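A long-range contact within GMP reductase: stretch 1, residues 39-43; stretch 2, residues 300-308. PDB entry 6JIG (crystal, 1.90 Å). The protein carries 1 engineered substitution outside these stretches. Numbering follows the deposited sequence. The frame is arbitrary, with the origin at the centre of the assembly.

Stretch 1 (39-43) LSRNV
Stretch 2 (300-308) LIDAGADGL

What joins two stretches that lie at least 260 residues apart in sequence? One direct hydrogen bond, from R41 N to D306 O (2.9 Å, N-H...O angle 139°), is joined by a long salt bridge and two water bridges. It lies within a register in which the CA atoms of S40 and G307 are 4.6 Å apart and those of R41 and D306 5.1 Å. R41 and D306 also cover the most surface, and the contact buries 240 Å² in all.

How does the backbone present these residues? After a corner at L39, a type I turn runs from S40 to V43, closed by V43 N to S40 O (3.2 Å) and flanked by L39 N to V43 O (2.8 Å). R41 takes phi/psi -52/-40, N42 -118/18. In the other stretch a helix gives way to a Schellman motif, with G304 N bonded to I301 O (2.9 Å) and A305 N to L300 O (3.1 Å). G304, at 108/8, suits glycine, because a CB would jam against the preceding carbonyl. A305 (-59/136) and D306 (-88/-10) then lead into extended G307 (-162/157).

How does partly exposed R41 reach across? Its CB points toward the other stretch, and chi angles of -79°, -167°, -160° and -86° (m, t, t for the first three) carry the guanidinium past D306 to I301, where NH2 lies 4.2 Å from CG2. Buried D306, chi1 m (-59°) and chi2 -67°, places OD1 near the guanidinium plane, its charge opposite, in a long salt bridge to R41 NE (3.8 Å). Water 2 accepts from R41 NE (2.8 Å) and lies 2.7 Å from D306 OD1 and 3.0 Å from G304 O; water 1 accepts from R41 NH2 (2.9 Å), 2.8 Å from I301 O and 2.7 Å from A305 O.

Why do small residues suit S40 and G307? S40 points CB toward the other stretch, 3.3 Å from D306 O; chi1 is p (46°). At G307 an ideal CB would sit tightly, 3.3 Å from L39 O and 3.4 Å from S40 CB, so glycine lets the backbones approach.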

ATOM      1  N   LEU A  39     -35.501  30.727   3.169  1.00 34.67           N
ATOM      2  CA  LEU A  39     -35.278  29.870   2.018  1.00 35.33           C
ATOM      3  C   LEU A  39     -35.558  30.620   0.725  1.00 38.67           C
ATOM      4  O   LEU A  39     -34.810  30.495  -0.256  1.00 32.94           O
ATOM      5  CB  LEU A  39     -36.174  28.643   2.131  1.00 37.00           C
ATOM      6  CG  LEU A  39     -36.165  27.737   0.912  1.00 37.55           C
ATOM      7  CD1 LEU A  39     -34.819  27.014   0.820  1.00 34.00           C
ATOM      8  CD2 LEU A  39     -37.318  26.748   0.988  1.00 38.03           C
ATOM      9  N   SER A  40     -36.637  31.397   0.715  1.00 36.18           N
ATOM     10  CA  SER A  40     -37.063  32.184  -0.428  1.00 35.51           C
ATOM     11  C   SER A  40     -37.810  33.396   0.121  1.00 37.24           C
ATOM     12  O   SER A  40     -37.944  33.558   1.338  1.00 37.55           O
ATOM     13  CB  SER A  40     -37.947  31.365  -1.380  1.00 37.65           C
ATOM     14  OG  SER A  40     -38.939  30.647  -0.666  1.00 38.79           O
ATOM     15  N   ARG A  41     -38.307  34.241  -0.787  1.00 36.88           N
ATOM     16  CA  ARG A  41     -38.891  35.523  -0.382  1.00 38.22           C
ATOM     17  C   ARG A  41     -39.937  35.343   0.713  1.00 39.42           C
ATOM     18  O   ARG A  41     -39.998  36.132   1.663  1.00 42.69           O
ATOM     19  CB  ARG A  41     -39.520  36.229  -1.585  1.00 37.26           C
ATOM     20  CG  ARG A  41     -38.595  36.970  -2.563  1.00 37.36           C
ATOM     21  CD  ARG A  41     -39.476  37.846  -3.471  1.00 35.78           C
ATOM     22  NE  ARG A  41     -38.881  38.284  -4.734  1.00 43.90           N
ATOM     23  CZ  ARG A  41     -38.121  39.373  -4.882  1.00 44.42           C
ATOM     24  NH1 ARG A  41     -37.821  40.154  -3.841  1.00 43.22           N
ATOM     25  NH2 ARG A  41     -37.648  39.686  -6.081  1.00 46.49           N
ATOM     26  N   ASN A  42     -40.751  34.294   0.617  1.00 37.79           N
ATOM     27  CA  ASN A  42     -41.869  34.138   1.541  1.00 42.15           C
ATOM     28  C   ASN A  42     -41.772  32.884   2.404  1.00 43.60           C
ATOM     29  O   ASN A  42     -42.780  32.467   2.981  1.00 37.90           O
ATOM     30  CB  ASN A  42     -43.180  34.166   0.755  1.00 41.29           C
ATOM     31  CG  ASN A  42     -43.316  35.429  -0.066  1.00 41.96           C
ATOM     32  OD1 ASN A  42     -43.427  36.520   0.485  1.00 46.56           O
ATOM     33  ND2 ASN A  42     -43.263  35.297  -1.387  1.00 39.77           N
ATOM     34  N   VAL A  43     -40.589  32.275   2.536  1.00 36.79           N
ATOM     35  CA  VAL A  43     -40.447  31.053   3.330  1.00 35.97           C
ATOM     36  C   VAL A  43     -39.272  31.213   4.284  1.00 40.06           C
ATOM     37  O   VAL A  43     -38.128  31.368   3.841  1.00 37.52           O
ATOM     38  CB  VAL A  43     -40.253  29.805   2.454  1.00 37.83           C
ATOM     39  CG1 VAL A  43     -40.089  28.575   3.329  1.00 36.87           C
ATOM     40  CG2 VAL A  43     -41.438  29.631   1.500  1.00 40.01           C
ATOM     41  N   LEU A 300     -32.395  35.708 -13.493  1.00 38.23           N
ATOM     42  CA  LEU A 300     -33.405  34.878 -12.855  1.00 37.83           C
ATOM     43  C   LEU A 300     -34.291  35.710 -11.933  1.00 40.05           C
ATOM     44  O   LEU A 300     -35.505  35.484 -11.867  1.00 39.15           O
ATOM     45  CB  LEU A 300     -32.753  33.716 -12.100  1.00 36.28           C
ATOM     46  CG  LEU A 300     -32.199  32.553 -12.947  1.00 38.36           C
ATOM     47  CD1 LEU A 300     -31.880  31.377 -12.043  1.00 39.13           C
ATOM     48  CD2 LEU A 300     -33.186  32.120 -14.003  1.00 43.42           C
ATOM     49  N   ILE A 301     -33.712  36.694 -11.237  1.00 37.21           N
ATOM     50  CA  ILE A 301     -34.531  37.590 -10.422  1.00 41.91           C
ATOM     51  C   ILE A 301     -35.503  38.375 -11.301  1.00 43.48           C
ATOM     52  O   ILE A 301     -36.688  38.514 -10.974  1.00 41.39           O
ATOM     53  CB  ILE A 301     -33.646  38.529  -9.586  1.00 41.92           C
ATOM     54  CG1 ILE A 301     -32.843  37.733  -8.547  1.00 34.46           C
ATOM     55  CG2 ILE A 301     -34.508  39.592  -8.899  1.00 40.67           C
ATOM     56  CD1 ILE A 301     -31.745  38.540  -7.901  1.00 35.49           C
ATOM     57  N   ASP A 302     -35.015  38.908 -12.426  1.00 41.09           N
ATOM     58  CA  ASP A 302     -35.886  39.638 -13.345  1.00 43.01           C
ATOM     59  C   ASP A 302     -36.979  38.741 -13.917  1.00 44.68           C
ATOM     60  O   ASP A 302     -38.064  39.227 -14.262  1.00 43.36           O
ATOM     61  CB  ASP A 302     -35.061  40.247 -14.487  1.00 44.26           C
ATOM     62  CG  ASP A 302     -34.221  41.439 -14.045  1.00 45.54           C
ATOM     63  OD1 ASP A 302     -34.433  41.967 -12.936  1.00 48.19           O
ATOM     64  OD2 ASP A 302     -33.331  41.842 -14.820  1.00 51.24           O
ATOM     65  N   ALA A 303     -36.718  37.437 -14.036  1.00 39.01           N
ATOM     66  CA  ALA A 303     -37.755  36.519 -14.489  1.00 42.80           C
ATOM     67  C   ALA A 303     -38.787  36.222 -13.409  1.00 43.18           C
ATOM     68  O   ALA A 303     -39.799  35.581 -13.712  1.00 43.10           O
ATOM     69  CB  ALA A 303     -37.137  35.209 -14.988  1.00 42.34           C
ATOM     70  N   GLY A 304     -38.560  36.674 -12.176  1.00 41.07           N
ATOM     71  CA  GLY A 304     -39.500  36.501 -11.087  1.00 42.17           C
ATOM     72  C   GLY A 304     -39.119  35.509  -9.999  1.00 42.05           C
ATOM     73  O   GLY A 304     -39.957  35.230  -9.131  1.00 38.71           O
ATOM     74  N   ALA A 305     -37.889  34.978  -9.997  1.00 36.91           N
ATOM     75  CA  ALA A 305     -37.507  33.993  -8.988  1.00 36.47           C
ATOM     76  C   ALA A 305     -37.637  34.552  -7.577  1.00 35.86           C
ATOM     77  O   ALA A 305     -37.213  35.675  -7.288  1.00 39.44           O
ATOM     78  CB  ALA A 305     -36.062  33.518  -9.217  1.00 35.34           C
ATOM     79  N   ASP A 306     -38.212  33.743  -6.685  1.00 34.86           N
ATOM     80  CA  ASP A 306     -38.270  34.040  -5.260  1.00 34.79           C
ATOM     81  C   ASP A 306     -37.053  33.545  -4.486  1.00 32.35           C
ATOM     82  O   ASP A 306     -36.921  33.862  -3.300  1.00 32.02           O
ATOM     83  CB  ASP A 306     -39.529  33.419  -4.649  1.00 35.64           C
ATOM     84  CG  ASP A 306     -40.789  33.943  -5.302  1.00 38.98           C
ATOM     85  OD1 ASP A 306     -41.056  35.144  -5.117  1.00 39.04           O
ATOM     86  OD2 ASP A 306     -41.465  33.179  -6.026  1.00 38.72           O
ATOM     87  N   GLY A 307     -36.200  32.739  -5.108  1.00 33.23           N
ATOM     88  CA  GLY A 307     -34.953  32.314  -4.497  1.00 33.40           C
ATOM     89  C   GLY A 307     -34.043  31.801  -5.592  1.00 32.26           C
ATOM     90  O   GLY A 307     -34.509  31.416  -6.669  1.00 31.94           O
ATOM     91  N   LEU A 308     -32.733  31.816  -5.321  1.00 32.61           N
ATOM     92  CA  LEU A 308     -31.726  31.392  -6.293  1.00 35.43           C
ATOM     93  C   LEU A 308     -30.903  30.253  -5.715  1.00 35.02           C
ATOM     94  O   LEU A 308     -30.587  30.249  -4.521  1.00 33.29           O
ATOM     95  CB  LEU A 308     -30.780  32.538  -6.677  1.00 30.45           C
ATOM     96  CG  LEU A 308     -31.467  33.767  -7.258  1.00 33.33           C
ATOM     97  CD1 LEU A 308     -30.486  34.930  -7.414  1.00 34.69           C
ATOM     98  CD2 LEU A 308     -32.087  33.399  -8.590  1.00 35.99           C
TER
HETATM   99  O   HOH W   1     -37.822  38.075  -8.464  1.00 38.70           O
HETATM  100  O   HOH W   2     -40.326  37.084  -6.784  1.00 42.87           O